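Local coordinates for MccB protein (Escherichia coli, PDB 6OM4) that uses ATP to adenylate the C-terminal residue of the N-formylated peptide MccA, building the phosphoramidate-linked nucleotide of the antibiotic microcin C7, at residues G124-H129 with N296-L301; G238-I243 with N320-I325. One frame throughout, in Å; residues are numbered along the deposited sequence.

Contact 1: residues G124-H129 with N296-L301; sequences GGIGNH and NVAAAL. With ND7 (5'-O-[(S)-amino(hydroxy)phosphoryl]adenosine), chain M.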
loop_
_atom_site.group_PDB
_atom_site.type_symbol
_atom_site.label_atom_id
_atom_site.label_comp_id
_atom_site.label_asym_id
_atom_site.label_seq_id
_atom_site.Cartn_x
_atom_site.Cartn_y
_atom_site.Cartn_z
ATOM N N GLY A 124 -7.679 9.726 11.328
ATOM C CA GLY A 124 -8.950 9.080 11.522
ATOM C C GLY A 124 -8.925 7.639 11.045
ATOM O O GLY A 124 -7.939 6.906 11.279
ATOM N N GLY A 125 -9.983 7.215 10.336
ATOM C CA GLY A 125 -10.116 5.794 9.986
ATOM C C GLY A 125 -8.959 5.305 9.119
ATOM O O GLY A 125 -8.297 4.258 9.346
ATOM N N ILE A 126 -8.737 6.026 8.025
ATOM C CA ILE A 126 -7.664 5.635 7.131
ATOM C C ILE A 126 -6.313 5.779 7.834
ATOM O O ILE A 126 -5.455 4.868 7.785
ATOM C CB ILE A 126 -7.728 6.424 5.818
ATOM C CG1 ILE A 126 -9.012 6.106 5.045
ATOM C CG2 ILE A 126 -6.459 6.237 5.001
ATOM C CD1 ILE A 126 -9.194 4.693 4.594
ATOM N N GLY A 127 -6.100 6.904 8.494
ATOM C CA GLY A 127 -4.825 7.179 9.130
ATOM C C GLY A 127 -4.441 6.157 10.187
ATOM O O GLY A 127 -3.270 5.763 10.320
ATOM N N ASN A 128 -5.412 5.719 10.994
ATOM C CA ASN A 128 -5.190 4.720 11.990
ATOM C C ASN A 128 -4.617 3.441 11.353
ATOM O O ASN A 128 -3.643 2.889 11.812
ATOM C CB ASN A 128 -6.474 4.325 12.720
ATOM C CG ASN A 128 -6.709 5.061 14.022
ATOM O OD1 ASN A 128 -6.772 4.435 15.078
ATOM N ND2 ASN A 128 -6.909 6.362 13.957
ATOM N N HIS A 129 -5.274 2.960 10.309
ATOM C CA HIS A 129 -4.948 1.675 9.764
ATOM C C HIS A 129 -3.638 1.732 8.982
ATOM O O HIS A 129 -2.838 0.805 9.092
ATOM C CB HIS A 129 -6.083 1.139 8.898
ATOM C CG HIS A 129 -7.037 0.318 9.702
ATOM N ND1 HIS A 129 -8.095 0.847 10.408
ATOM C CD2 HIS A 129 -7.035 -0.989 9.957
ATOM C CE1 HIS A 129 -8.715 -0.131 11.048
ATOM N NE2 HIS A 129 -8.081 -1.261 10.796
ATOM N N ASN A 296 -11.069 -0.230 6.005
ATOM C CA ASN A 296 -9.866 -1.072 6.224
ATOM C C ASN A 296 -9.269 -1.549 4.895
ATOM O O ASN A 296 -8.063 -1.671 4.782
ATOM C CB ASN A 296 -10.180 -2.263 7.128
ATOM C CG ASN A 296 -10.593 -1.863 8.531
ATOM O OD1 ASN A 296 -10.696 -2.734 9.412
ATOM N ND2 ASN A 296 -10.788 -0.571 8.773
ATOM N N VAL A 297 -10.107 -1.837 3.890
ATOM C CA VAL A 297 -9.619 -2.248 2.563
ATOM C C VAL A 297 -8.803 -1.119 1.943
ATOM O O VAL A 297 -7.700 -1.324 1.395
ATOM C CB VAL A 297 -10.794 -2.644 1.639
ATOM C CG1 VAL A 297 -10.371 -2.740 0.187
ATOM C CG2 VAL A 297 -11.439 -3.959 2.077
ATOM N N ALA A 298 -9.367 0.091 1.975
ATOM C CA ALA A 298 -8.723 1.247 1.382
ATOM C C ALA A 298 -7.385 1.510 2.049
ATOM O O ALA A 298 -6.338 1.772 1.379
ATOM C CB ALA A 298 -9.592 2.473 1.478
ATOM N N ALA A 299 -7.436 1.514 3.383
ATOM C CA ALA A 299 -6.238 1.751 4.170
ATOM C C ALA A 299 -5.172 0.694 3.868
ATOM O O ALA A 299 -4.006 1.025 3.685
ATOM C CB ALA A 299 -6.545 1.793 5.650
ATOM N N ALA A 300 -5.565 -0.577 3.810
ATOM C CA ALA A 300 -4.625 -1.675 3.617
ATOM C C ALA A 300 -3.894 -1.507 2.284
ATOM O O ALA A 300 -2.656 -1.581 2.228
ATOM C CB ALA A 300 -5.339 -2.993 3.642
ATOM N N LEU A 301 -4.656 -1.294 1.206
ATOM C CA LEU A 301 -4.037 -1.220 -0.080
ATOM C C LEU A 301 -3.222 0.073 -0.235
ATOM O O LEU A 301 -2.185 0.049 -0.945
ATOM C CB LEU A 301 -5.112 -1.374 -1.152
ATOM C CG LEU A 301 -5.683 -2.781 -1.213
ATOM C CD1 LEU A 301 -6.966 -2.832 -2.035
ATOM C CD2 LEU A 301 -4.609 -3.727 -1.768
HETATM O O1A ND7 M . -13.226 11.215 9.114
HETATM P PA ND7 M . -12.142 10.199 8.894
HETATM O O2A ND7 M . -12.284 8.850 9.584
HETATM N N3A ND7 M . -12.127 9.976 7.211
HETATM O "O5'" ND7 M . -10.701 10.723 9.295
HETATM C "C5'" ND7 M . -10.309 12.011 8.729
HETATM C "C4'" ND7 M . -9.229 12.564 9.694
HETATM C "C3'" ND7 M . -9.935 13.056 11.003
HETATM O "O3'" ND7 M . -9.332 12.579 12.142
HETATM C "C2'" ND7 M . -9.938 14.627 10.773
HETATM O "O2'" ND7 M . -9.765 15.334 12.061
HETATM C "C1'" ND7 M . -8.866 14.873 10.008
HETATM O "O4'" ND7 M . -8.671 13.559 9.079
HETATM N N9 ND7 M . -8.954 15.964 9.080
HETATM C C4 ND7 M . -8.040 16.964 8.934
HETATM C C5 ND7 M . -8.479 17.772 7.947
HETATM N N7 ND7 M . -9.646 17.274 7.476
HETATM C C8 ND7 M . -9.906 16.176 8.159
HETATM N N3 ND7 M . -6.888 17.219 9.588
HETATM C C2 ND7 M . -6.184 18.256 9.246
HETATM N N1 ND7 M . -6.602 19.086 8.285
HETATM C C6 ND7 M . -7.710 18.870 7.626
HETATM N N6 ND7 M . -8.141 19.788 6.587
#

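Contact 2: residues G238-I243 with N320-I325; sequences GYVNDI and NKRIGI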
loop_
_atom_site.group_PDB
_atom_site.type_symbol
_atom_site.label_atom_id
_atom_site.label_comp_id
_atom_site.label_asym_id
_atom_site.label_seq_id
_atom_site.Cartn_x
_atom_site.Cartn_y
_atom_site.Cartn_z
ATOM N N GLY A 238 -9.287 6.495 0.797
ATOM C CA GLY A 238 -10.484 6.715 1.544
ATOM C C GLY A 238 -11.623 5.932 0.933
ATOM O O GLY A 238 -11.452 4.802 0.559
ATOM N N TYR A 239 -12.800 6.549 0.896
ATOM C CA TYR A 239 -14.001 5.863 0.447
ATOM C C TYR A 239 -15.006 6.914 -0.026
ATOM O O TYR A 239 -15.024 8.049 0.456
ATOM C CB TYR A 239 -14.591 4.975 1.554
ATOM C CG TYR A 239 -14.526 5.647 2.898
ATOM C CD1 TYR A 239 -15.474 6.590 3.288
ATOM C CD2 TYR A 239 -13.445 5.429 3.715
ATOM C CE1 TYR A 239 -15.339 7.266 4.496
ATOM C CE2 TYR A 239 -13.331 6.048 4.936
ATOM C CZ TYR A 239 -14.250 7.011 5.306
ATOM O OH TYR A 239 -14.058 7.603 6.527
ATOM N N VAL A 240 -15.837 6.500 -0.978
ATOM C CA VAL A 240 -17.016 7.200 -1.321
ATOM C C VAL A 240 -18.162 6.298 -0.860
ATOM O O VAL A 240 -18.465 5.294 -1.514
ATOM C CB VAL A 240 -17.123 7.531 -2.820
ATOM C CG1 VAL A 240 -18.279 8.483 -3.026
ATOM C CG2 VAL A 240 -15.845 8.147 -3.351
ATOM N N ASN A 241 -18.699 6.615 0.323
ATOM C CA ASN A 241 -19.647 5.751 1.007
ATOM C C ASN A 241 -19.089 4.315 1.036
ATOM O O ASN A 241 -18.029 4.039 1.654
ATOM C CB ASN A 241 -21.061 5.909 0.415
ATOM C CG ASN A 241 -21.716 7.232 0.763
ATOM O OD1 ASN A 241 -22.639 7.708 0.077
ATOM N ND2 ASN A 241 -21.279 7.826 1.842
ATOM N N ASP A 242 -19.760 3.383 0.336
ATOM C CA ASP A 242 -19.492 1.944 0.395
ATOM C C ASP A 242 -18.406 1.476 -0.594
ATOM O O ASP A 242 -18.139 0.274 -0.662
ATOM C CB ASP A 242 -20.801 1.188 0.134
ATOM C CG ASP A 242 -21.600 1.744 -1.033
ATOM O OD1 ASP A 242 -21.240 1.468 -2.143
ATOM O OD2 ASP A 242 -22.555 2.511 -0.800
ATOM N N ILE A 243 -17.794 2.380 -1.358
ATOM C CA ILE A 243 -16.684 2.056 -2.253
ATOM C C ILE A 243 -15.368 2.470 -1.611
ATOM O O ILE A 243 -15.132 3.647 -1.362
ATOM C CB ILE A 243 -16.820 2.728 -3.630
ATOM C CG1 ILE A 243 -18.101 2.313 -4.353
ATOM C CG2 ILE A 243 -15.591 2.433 -4.458
ATOM C CD1 ILE A 243 -18.320 3.106 -5.640
ATOM N N ASN A 320 -0.724 6.262 -11.439
ATOM C CA ASN A 320 -1.536 6.677 -12.605
ATOM C C ASN A 320 -2.978 6.172 -12.497
ATOM O O ASN A 320 -3.675 6.097 -13.520
ATOM C CB ASN A 320 -0.925 6.175 -13.926
ATOM C CG ASN A 320 0.454 6.738 -14.164
ATOM O OD1 ASN A 320 0.591 7.961 -14.209
ATOM N ND2 ASN A 320 1.454 5.863 -14.305
ATOM N N LYS A 321 -3.468 5.847 -11.285
ATOM C CA LYS A 321 -4.777 5.194 -11.149
ATOM C C LYS A 321 -5.436 5.601 -9.822
ATOM O O LYS A 321 -4.789 5.681 -8.819
ATOM C CB LYS A 321 -4.652 3.665 -11.225
ATOM C CG LYS A 321 -4.241 3.139 -12.600
ATOM C CD LYS A 321 -4.182 1.653 -12.705
ATOM C CE LYS A 321 -3.441 1.249 -13.962
ATOM N NZ LYS A 321 -3.712 -0.166 -14.274
ATOM N N ARG A 322 -6.749 5.818 -9.852
ATOM C CA ARG A 322 -7.538 5.938 -8.641
ATOM C C ARG A 322 -8.456 4.719 -8.648
ATOM O O ARG A 322 -9.264 4.621 -9.589
ATOM C CB ARG A 322 -8.343 7.229 -8.667
ATOM C CG ARG A 322 -9.268 7.462 -7.477
ATOM C CD ARG A 322 -9.692 8.920 -7.425
ATOM N NE ARG A 322 -10.598 9.253 -6.318
ATOM C CZ ARG A 322 -11.929 9.254 -6.392
ATOM N NH1 ARG A 322 -12.530 9.037 -7.553
ATOM N NH2 ARG A 322 -12.640 9.525 -5.292
ATOM N N ILE A 323 -8.241 3.782 -7.696
ATOM C CA ILE A 323 -8.809 2.455 -7.754
ATOM C C ILE A 323 -9.968 2.346 -6.746
ATOM O O ILE A 323 -9.792 2.692 -5.599
ATOM C CB ILE A 323 -7.724 1.389 -7.491
ATOM C CG1 ILE A 323 -6.573 1.511 -8.497
ATOM C CG2 ILE A 323 -8.310 -0.013 -7.462
ATOM C CD1 ILE A 323 -5.285 0.853 -8.106
ATOM N N GLY A 324 -11.117 1.878 -7.213
ATOM C CA GLY A 324 -12.270 1.605 -6.353
ATOM C C GLY A 324 -12.497 0.119 -6.216
ATOM O O GLY A 324 -12.528 -0.626 -7.229
ATOM N N ILE A 325 -12.807 -0.305 -4.978
ATOM C CA ILE A 325 -13.228 -1.621 -4.672
ATOM C C ILE A 325 -14.631 -1.537 -4.054
ATOM O O ILE A 325 -14.806 -0.929 -2.997
ATOM C CB ILE A 325 -12.252 -2.322 -3.707
ATOM C CG1 ILE A 325 -10.824 -2.333 -4.244
ATOM C CG2 ILE A 325 -12.756 -3.729 -3.388
ATOM C CD1 ILE A 325 -10.018 -1.145 -3.807
#

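Contact 1: residues G124-H129 with N296-L301
The carbonyl O of Gly-124 is gripped twice by Asn-128, whose neighbour His-129 meets Asn-296 of the other helix. Asn-128 N donates to Gly-124 O at 2.8 Å. Asn-128 ND2 adds a bond to the same Gly-124 O at 2.9 Å, from above the carbonyl plane. OD1 of Asn-128 is taken up by Leu-160 N. Across the contact, Asn-296 brings ND2 over one face of the His-129 ring, toward its rim. This ND2 stands 3.1 Å from His-129 CE1, and the amide is tilted 39° from the ring. No hydrogen bond forms here. His-129 CB also meets Ala-299 CB at a tight 3.3 Å. In Ile-126, chi2 of -62° turns CD1 to Ala-298 CB, 3.8 Å away. CD1 also lies against Ala-299. The small alanines let the axes of helices 125-129 and 296-301 approach to 8.6 Å. At the helix start, Gly-125 N gives a nearly straight 2.9 Å hydrogen bond to O2A of the ND7 phosphoryl group. Gly-124 is the N-cap residue. This is the glycine-rich, nucleotide-binding helix start of a Rossmann-type fold, as in ThiF-family enzymes.

Contact 2: residues G238-I243 with N320-I325
Ile-243 and Ile-325 meet through backbone atoms, with no hydrogen bond between the two segments. Ile-325 O lies 3.6 Å from Ile-243 CA. The segment 238-243 is folded back on itself by a type II' turn from Val-240 to Ile-243. Val-240 N and Ile-243 O pair at 3.0 Å, and Ile-243 N returns a bond to Val-240 O. The turn's Asp-242 O is held from beyond the contact by Ser-327 OG.

The apolar contact runs through Ile-243. Its CG2, anti to the backbone N, sits 3.9 Å from Gly-324 CA. The glycine has no side chain to stand between its CA and this methyl.

Val-240 sets a methyl against the guanidinium of Arg-322. Val-240 CG2 lies 4.0 Å from Arg-322 NH2, a van der Waals contact, and the two side chains cross at about a right angle.

The polar end of Arg-322 is engaged elsewhere. Its CG is anti to the backbone N (chi1 178°), and the chain runs extended to NE. NH1 bonds Gln-335 OE1 and the backbone of the bound peptide; NH2 bonds the peptide backbone and one of its polar side chains. The arrangement is a beta-hairpin, strands 234-240 and 243-250, with strand 321-326 antiparallel beside its second arm, at the peptide site.

Overall arrangement
Contacts 1 and 2 have centres 12 Å apart and touch directly, with helix 292-311 of contact 1 lying against the sheet of contact 2. Ala-298 CB is 3.1 Å from Gly-238 O. Ile-126 CG1 reaches Gly-238 CA at 3.8 Å. Further along, Leu-301 CD1 meets Ile-325 CD1 at 3.9 Å. Residues of both contacts border the ND7 pocket: Gly-124 and Gly-125 from contact 1, Tyr-239 from contact 2. The bound peptide also meets both, through Ile-126, Tyr-239 and Arg-322. The side chain of Arg-322 is about 13 Å from the zinc ion, bound by Cys-257, Cys-260, Cys-343 and Cys-346. Contact 1 holds the phosphoryl-binding helix start, while more of contact 2 faces the peptide.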